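Local coordinates for protein N-isopropylammelide isopropylaminohydrolase (Burkholderia multivorans ATCC 17616, PDB 6NBO) that belongs to the amidohydrolase family of TIM-barrel enzymes and carries zinc ions in a site of histidine and aspartate ligands, at residues R386-V389 against I394-R397; A291-G296 against L337-E342; G195-A200 against G226-D231. All blocks are in the same frame, centred on the assembly; numbering follows the deposited sequence.

Contact 1 of 3, residues R386-V389 against I394-R397; sequences RLVV and IVAR
Ile394 lays CG2 against Leu387 CD1 at 3.7 Å, the two side chains crossing nearly at a right angle, while its CG1 branch reaches more loosely to CG2 of Val389. The Ile394 side chain also touches Glu50 of strand 48-51. At Val395 the register slips: its N-H gives a nearly straight bond to Val388 O (2.9 Å, 169° at the hydrogen), and the following N-H, of Ala396, reaches the same oxygen only weakly at 3.4 Å. With CG1 of Val395 beside its backbone N (chi1 -65°), CG2 falls between the N and the carbonyl carbon and meets CG1 of Val388 at 3.7 Å. Ala396 is the antiparallel hydrogen-bonded partner of Val388: its O accepts from Val388 N at 2.9 Å, the donor standing above the carbonyl plane, and the CB atoms of the two residues touch. Arg397, extended from CG to NE, runs beside Leu387 so that CD1 of the leucine sits 3.7 Å above the guanidinium plane, toward its rim. At the guanidinium edge a water bonded to NH1 donates to Arg386 O, and NH1 also forms a salt bridge with Glu50. With Val395 and Ala396 both facing Val388, the antiparallel beta hairpin carries a classic beta bulge.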
loop_
_atom_site.group_PDB
_atom_site.type_symbol
_atom_site.label_atom_id
_atom_site.label_comp_id
_atom_site.label_asym_id
_atom_site.label_seq_id
_atom_site.Cartn_x
_atom_site.Cartn_y
_atom_site.Cartn_z
ATOM N N ARG A 386 -8.806 -19.128 2.100
ATOM C CA ARG A 386 -9.402 -20.152 2.948
ATOM C C ARG A 386 -9.219 -19.823 4.427
ATOM O O ARG A 386 -10.125 -20.052 5.241
ATOM C CB ARG A 386 -8.794 -21.512 2.632
ATOM C CG ARG A 386 -9.466 -22.612 3.436
ATOM C CD ARG A 386 -8.575 -23.805 3.579
ATOM N NE ARG A 386 -8.368 -24.466 2.301
ATOM C CZ ARG A 386 -7.419 -25.366 2.090
ATOM N NH1 ARG A 386 -6.595 -25.696 3.079
ATOM N NH2 ARG A 386 -7.290 -25.928 0.894
ATOM N N LEU A 387 -8.065 -19.273 4.783
ATOM C CA LEU A 387 -7.723 -18.939 6.161
ATOM C C LEU A 387 -6.904 -17.663 6.155
ATOM O O LEU A 387 -6.007 -17.509 5.325
ATOM C CB LEU A 387 -6.908 -20.053 6.834
ATOM C CG LEU A 387 -6.507 -19.794 8.293
ATOM C CD1 LEU A 387 -7.743 -19.794 9.184
ATOM C CD2 LEU A 387 -5.514 -20.836 8.777
ATOM N N VAL A 388 -7.222 -16.739 7.057
ATOM C CA VAL A 388 -6.376 -15.577 7.298
ATOM C C VAL A 388 -6.024 -15.589 8.775
ATOM O O VAL A 388 -6.915 -15.653 9.635
ATOM C CB VAL A 388 -7.044 -14.249 6.893
ATOM C CG1 VAL A 388 -6.077 -13.085 7.119
ATOM C CG2 VAL A 388 -7.478 -14.285 5.420
ATOM N N VAL A 389 -4.725 -15.573 9.060
ATOM C CA VAL A 389 -4.194 -15.419 10.406
ATOM C C VAL A 389 -3.501 -14.073 10.458
ATOM O O VAL A 389 -2.723 -13.736 9.558
ATOM C CB VAL A 389 -3.211 -16.547 10.758
ATOM C CG1 VAL A 389 -2.651 -16.337 12.159
ATOM C CG2 VAL A 389 -3.898 -17.896 10.621
ATOM N N ILE A 394 -6.507 -16.299 14.304
ATOM C CA ILE A 394 -7.368 -16.578 13.163
ATOM C C ILE A 394 -8.431 -15.489 13.078
ATOM O O ILE A 394 -9.224 -15.308 14.008
ATOM C CB ILE A 394 -8.006 -17.965 13.290
ATOM C CG1 ILE A 394 -6.937 -19.057 13.191
ATOM C CG2 ILE A 394 -9.065 -18.143 12.236
ATOM C CD1 ILE A 394 -7.408 -20.433 13.586
ATOM N N VAL A 395 -8.464 -14.770 11.959
ATOM C CA VAL A 395 -9.386 -13.652 11.801
ATOM C C VAL A 395 -10.382 -13.841 10.666
ATOM O O VAL A 395 -11.400 -13.123 10.629
ATOM C CB VAL A 395 -8.628 -12.318 11.617
ATOM C CG1 VAL A 395 -7.855 -11.975 12.857
ATOM C CG2 VAL A 395 -7.690 -12.370 10.392
ATOM N N ALA A 396 -10.149 -14.754 9.732
ATOM C CA ALA A 396 -11.070 -14.911 8.619
ATOM C C ALA A 396 -10.993 -16.333 8.092
ATOM O O ALA A 396 -9.938 -16.971 8.136
ATOM C CB ALA A 396 -10.760 -13.913 7.499
ATOM N N ARG A 397 -12.126 -16.829 7.602
ATOM C CA ARG A 397 -12.168 -18.104 6.909
ATOM C C ARG A 397 -13.057 -17.956 5.689
ATOM O O ARG A 397 -14.101 -17.302 5.754
ATOM C CB ARG A 397 -12.709 -19.246 7.794
ATOM C CG ARG A 397 -11.848 -19.610 8.996
ATOM C CD ARG A 397 -12.502 -20.768 9.755
ATOM N NE ARG A 397 -11.761 -21.141 10.956
ATOM C CZ ARG A 397 -10.702 -21.946 10.959
ATOM N NH1 ARG A 397 -10.252 -22.463 9.824
ATOM N NH2 ARG A 397 -10.100 -22.246 12.101
HETATM O O HOH W 1 -10.736 -22.088 6.958
#

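Contact 2 of 3, residues A291-G296 against L337-E342; sequences ACRAAG and LEVALE
Arg293 spans the gap between helix 289-295 and helix 334-342, two surface helices of the amidohydrolase TIM-barrel fold, and joins Glu342 in an interhelical salt bridge. The backbones stay well apart, with Arg293 CA and Val339 CA 9.0 Å from each other, so side chains alone make the contact. CG of the arginine is anti to the backbone N (chi1 179°), and the chain continues extended to NE, which carries the guanidinium across to the other helix. There the packing is close: Val339 CG2 lies over the centre of one guanidinium face, 3.9 Å from Arg293 CZ, and CG1 of the valine approaches NH1. This apolar support beneath a flat cation, together with the acid at its edge, limits how the group can turn. The contact is otherwise thin. Only about 130 Å² is buried in all, Arg293 itself is exposed, and adjacent residues of both helices pack on other parts of the fold, Cys292 on Leu266 of helix 259-272 and Leu341 on Val379 of helix 375-381. Glu342 is shared between two arginines, since OE2 forms a salt bridge with Arg350; this probably favours its charged form. Guanidinium and carboxylate planes are 62° apart, yet Arg293 NH1 meets the syn side of Glu342 OE1 at 2.6 Å, with 160° at the hydrogen.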
loop_
_atom_site.group_PDB
_atom_site.type_symbol
_atom_site.label_atom_id
_atom_site.label_comp_id
_atom_site.label_asym_id
_atom_site.label_seq_id
_atom_site.Cartn_x
_atom_site.Cartn_y
_atom_site.Cartn_z
ATOM N N ALA A 291 11.910 -2.590 -15.393
ATOM C CA ALA A 291 12.970 -1.581 -15.425
ATOM C C ALA A 291 13.337 -1.122 -14.020
ATOM O O ALA A 291 14.523 -0.955 -13.704
ATOM C CB ALA A 291 12.559 -0.386 -16.286
ATOM N N CYS A 292 12.337 -0.891 -13.165
ATOM C CA CYS A 292 12.621 -0.579 -11.768
ATOM C C CYS A 292 13.442 -1.686 -11.121
ATOM O O CYS A 292 14.472 -1.425 -10.486
ATOM C CB CYS A 292 11.315 -0.368 -10.999
ATOM S SG CYS A 292 10.376 1.033 -11.593
ATOM N N ARG A 293 12.998 -2.931 -11.287
ATOM C CA ARG A 293 13.683 -4.070 -10.685
ATOM C C ARG A 293 15.129 -4.150 -11.152
ATOM O O ARG A 293 16.045 -4.338 -10.344
ATOM C CB ARG A 293 12.927 -5.351 -11.040
ATOM C CG ARG A 293 13.532 -6.633 -10.509
ATOM C CD ARG A 293 12.726 -7.848 -10.992
ATOM N NE ARG A 293 13.029 -9.055 -10.227
ATOM C CZ ARG A 293 12.522 -9.318 -9.023
ATOM N NH1 ARG A 293 11.689 -8.455 -8.442
ATOM N NH2 ARG A 293 12.850 -10.442 -8.394
ATOM N N ALA A 294 15.351 -3.987 -12.456
ATOM C CA ALA A 294 16.704 -4.063 -12.994
ATOM C C ALA A 294 17.581 -2.952 -12.446
ATOM O O ALA A 294 18.792 -3.134 -12.291
ATOM C CB ALA A 294 16.661 -4.014 -14.522
ATOM N N ALA A 295 16.995 -1.797 -12.134
ATOM C CA ALA A 295 17.766 -0.690 -11.586
ATOM C C ALA A 295 17.933 -0.783 -10.080
ATOM O O ALA A 295 18.663 0.028 -9.505
ATOM C CB ALA A 295 17.112 0.653 -11.947
ATOM N N GLY A 296 17.284 -1.739 -9.427
ATOM C CA GLY A 296 17.376 -1.837 -7.988
ATOM C C GLY A 296 16.362 -1.004 -7.237
ATOM O O GLY A 296 16.573 -0.719 -6.053
ATOM N N LEU A 337 4.846 -13.279 -13.193
ATOM C CA LEU A 337 3.707 -13.185 -12.282
ATOM C C LEU A 337 4.168 -13.159 -10.828
ATOM O O LEU A 337 3.568 -12.484 -9.989
ATOM C CB LEU A 337 2.747 -14.350 -12.515
ATOM C CG LEU A 337 1.599 -14.048 -13.495
ATOM C CD1 LEU A 337 2.132 -13.471 -14.799
ATOM C CD2 LEU A 337 0.828 -15.320 -13.783
ATOM N N GLU A 338 5.235 -13.891 -10.508
ATOM C CA GLU A 338 5.744 -13.850 -9.142
ATOM C C GLU A 338 6.386 -12.505 -8.833
ATOM O O GLU A 338 6.361 -12.062 -7.679
ATOM C CB GLU A 338 6.729 -15.006 -8.918
ATOM C CG GLU A 338 6.025 -16.362 -8.981
ATOM C CD GLU A 338 6.968 -17.529 -8.741
ATOM O OE1 GLU A 338 7.999 -17.330 -8.072
ATOM O OE2 GLU A 338 6.669 -18.641 -9.221
ATOM N N VAL A 339 6.953 -11.838 -9.845
ATOM C CA VAL A 339 7.428 -10.474 -9.644
ATOM C C VAL A 339 6.259 -9.559 -9.316
ATOM O O VAL A 339 6.354 -8.689 -8.442
ATOM C CB VAL A 339 8.200 -9.975 -10.880
ATOM C CG1 VAL A 339 8.450 -8.473 -10.764
ATOM C CG2 VAL A 339 9.503 -10.733 -11.028
ATOM N N ALA A 340 5.131 -9.741 -10.006
ATOM C CA ALA A 340 3.961 -8.930 -9.689
ATOM C C ALA A 340 3.458 -9.234 -8.284
ATOM O O ALA A 340 3.097 -8.317 -7.534
ATOM C CB ALA A 340 2.856 -9.157 -10.727
ATOM N N LEU A 341 3.461 -10.510 -7.893
ATOM C CA LEU A 341 3.049 -10.862 -6.532
ATOM C C LEU A 341 3.983 -10.247 -5.490
ATOM O O LEU A 341 3.542 -9.851 -4.403
ATOM C CB LEU A 341 3.001 -12.385 -6.383
ATOM C CG LEU A 341 2.599 -12.949 -5.011
ATOM C CD1 LEU A 341 1.172 -12.520 -4.666
ATOM C CD2 LEU A 341 2.718 -14.472 -5.007
ATOM N N GLU A 342 5.279 -10.160 -5.802
ATOM C CA GLU A 342 6.211 -9.488 -4.902
ATOM C C GLU A 342 5.797 -8.039 -4.616
ATOM O O GLU A 342 6.039 -7.533 -3.513
ATOM C CB GLU A 342 7.625 -9.543 -5.498
ATOM C CG GLU A 342 8.693 -9.004 -4.571
ATOM C CD GLU A 342 10.105 -9.084 -5.147
ATOM O OE1 GLU A 342 10.261 -9.135 -6.390
ATOM O OE2 GLU A 342 11.061 -9.078 -4.340
#

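Contact 3 of 3, residues G195-A200 against G226-D231; sequences GDPVKA and GAYSLD
Pro197 presses its ring against the edge of Tyr228 where two surface helices of the TIM-barrel fold, 197-211 and 223-239, come together. CG of the proline is 3.5 Å from Tyr228 CE2, and CB lies close to the ring plane, 3.8 Å from the same carbon. The contact is thus made at the aromatic rim, with the two side chains nearly perpendicular. Farther along the tyrosine, the hydroxyl oxygen lies beside the aliphatic Val198 CG2 at 3.8 Å, a van der Waals contact between two exposed residues. Tyr228 reaches this place because its CG is anti to the backbone N (chi1 167°), which brings the ring's far end nearer to helix 197-211 than its CB direction would suggest. Around this small patch, Cys191 touches both Pro197 and Tyr228, and Leu232 of helix 223-239 packs on Pro197 and Val198. Ser229, one residue on, bonds through OG to Glu221. Just before the proline, the start of its helix is fixed by Asp196 at the N-cap: the Asp196 carbonyl accepts from Ala200 N, and its carboxylate from Lys199 N. That capping N-H comes from above the carboxylate plane, with Lys199 N 3.2 Å from Asp196 OD1.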
loop_
_atom_site.group_PDB
_atom_site.type_symbol
_atom_site.label_atom_id
_atom_site.label_comp_id
_atom_site.label_asym_id
_atom_site.label_seq_id
_atom_site.Cartn_x
_atom_site.Cartn_y
_atom_site.Cartn_z
ATOM N N GLY A 195 2.568 24.994 -8.447
ATOM C CA GLY A 195 2.953 26.155 -9.235
ATOM C C GLY A 195 4.343 26.697 -8.959
ATOM O O GLY A 195 4.893 27.426 -9.793
ATOM N N ASP A 196 4.932 26.363 -7.818
ATOM C CA ASP A 196 6.267 26.833 -7.455
ATOM C C ASP A 196 6.958 25.601 -6.907
ATOM O O ASP A 196 6.857 25.294 -5.711
ATOM C CB ASP A 196 6.193 27.967 -6.432
ATOM C CG ASP A 196 7.540 28.543 -6.080
ATOM O OD1 ASP A 196 8.562 27.873 -6.305
ATOM O OD2 ASP A 196 7.564 29.667 -5.543
ATOM N N PRO A 197 7.637 24.835 -7.773
ATOM C CA PRO A 197 8.088 23.500 -7.358
ATOM C C PRO A 197 9.171 23.536 -6.298
ATOM O O PRO A 197 9.191 22.678 -5.407
ATOM C CB PRO A 197 8.588 22.882 -8.673
ATOM C CG PRO A 197 8.955 24.066 -9.531
ATOM C CD PRO A 197 7.899 25.087 -9.201
ATOM N N VAL A 198 10.067 24.513 -6.364
ATOM C CA VAL A 198 11.133 24.601 -5.375
ATOM C C VAL A 198 10.551 24.942 -4.012
ATOM O O VAL A 198 10.884 24.314 -3.001
ATOM C CB VAL A 198 12.193 25.616 -5.829
ATOM C CG1 VAL A 198 13.145 25.969 -4.686
ATOM C CG2 VAL A 198 12.967 25.052 -7.028
ATOM N N LYS A 199 9.653 25.924 -3.966
ATOM C CA LYS A 199 9.028 26.273 -2.698
ATOM C C LYS A 199 8.209 25.110 -2.155
ATOM O O LYS A 199 8.257 24.813 -0.958
ATOM C CB LYS A 199 8.155 27.514 -2.861
ATOM C CG LYS A 199 7.582 28.015 -1.542
ATOM C CD LYS A 199 6.868 29.345 -1.714
ATOM C CE LYS A 199 6.135 29.742 -0.430
ATOM N NZ LYS A 199 5.175 30.859 -0.660
ATOM N N ALA A 200 7.481 24.412 -3.029
ATOM C CA ALA A 200 6.664 23.293 -2.571
ATOM C C ALA A 200 7.529 22.185 -1.972
ATOM O O ALA A 200 7.242 21.676 -0.884
ATOM C CB ALA A 200 5.812 22.758 -3.723
ATOM N N GLY A 226 7.474 16.176 -15.094
ATOM C CA GLY A 226 7.590 15.194 -14.021
ATOM C C GLY A 226 9.034 14.835 -13.716
ATOM O O GLY A 226 9.416 14.678 -12.552
ATOM N N ALA A 227 9.864 14.719 -14.755
ATOM C CA ALA A 227 11.275 14.412 -14.535
ATOM C C ALA A 227 11.966 15.531 -13.770
ATOM O O ALA A 227 12.826 15.275 -12.919
ATOM C CB ALA A 227 11.976 14.165 -15.869
ATOM N N TYR A 228 11.607 16.780 -14.069
ATOM C CA TYR A 228 12.138 17.912 -13.322
ATOM C C TYR A 228 11.739 17.842 -11.850
ATOM O O TYR A 228 12.578 18.027 -10.961
ATOM C CB TYR A 228 11.658 19.222 -13.948
ATOM C CG TYR A 228 11.889 20.429 -13.064
ATOM C CD1 TYR A 228 13.116 21.092 -13.052
ATOM C CD2 TYR A 228 10.888 20.882 -12.220
ATOM C CE1 TYR A 228 13.325 22.194 -12.225
ATOM C CE2 TYR A 228 11.088 21.954 -11.395
ATOM C CZ TYR A 228 12.297 22.611 -11.398
ATOM O OH TYR A 228 12.465 23.679 -10.553
ATOM N N SER A 229 10.451 17.612 -11.570
ATOM C CA SER A 229 10.011 17.564 -10.182
ATOM C C SER A 229 10.676 16.416 -9.440
ATOM O O SER A 229 11.093 16.573 -8.287
ATOM C CB SER A 229 8.489 17.424 -10.105
ATOM O OG SER A 229 7.845 18.617 -10.492
ATOM N N LEU A 230 10.763 15.251 -10.084
ATOM C CA LEU A 230 11.425 14.100 -9.472
ATOM C C LEU A 230 12.877 14.414 -9.127
ATOM O O LEU A 230 13.357 14.069 -8.039
ATOM C CB LEU A 230 11.344 12.896 -10.415
ATOM C CG LEU A 230 11.908 11.575 -9.878
ATOM C CD1 LEU A 230 11.376 11.274 -8.467
ATOM C CD2 LEU A 230 11.592 10.428 -10.830
ATOM N N ASP A 231 13.592 15.078 -10.036
ATOM C CA ASP A 231 14.972 15.459 -9.748
ATOM C C ASP A 231 15.051 16.348 -8.515
ATOM O O ASP A 231 15.931 16.165 -7.665
ATOM C CB ASP A 231 15.591 16.166 -10.951
ATOM C CG ASP A 231 16.953 16.759 -10.631
ATOM O OD1 ASP A 231 17.871 15.991 -10.308
ATOM O OD2 ASP A 231 17.101 17.993 -10.678
#

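In the fold
Along the chain the three contacts come in series: contact 3 closes first, then contact 2, then contact 1. Contacts 2 and 3 each join two surface helices of the TIM-barrel part, with centres 27 Å apart and nearest atoms about 10 Å apart. Contact 1 instead ties together two strands of a hairpin near the C-terminus, and its centre lies 28 Å from that of contact 2. It and contact 3 sit on opposite sides of the chain's centre, 45 Å between centres. None touches another: two lie at helix pairs on the barrel, and the third in the strand region flanking it.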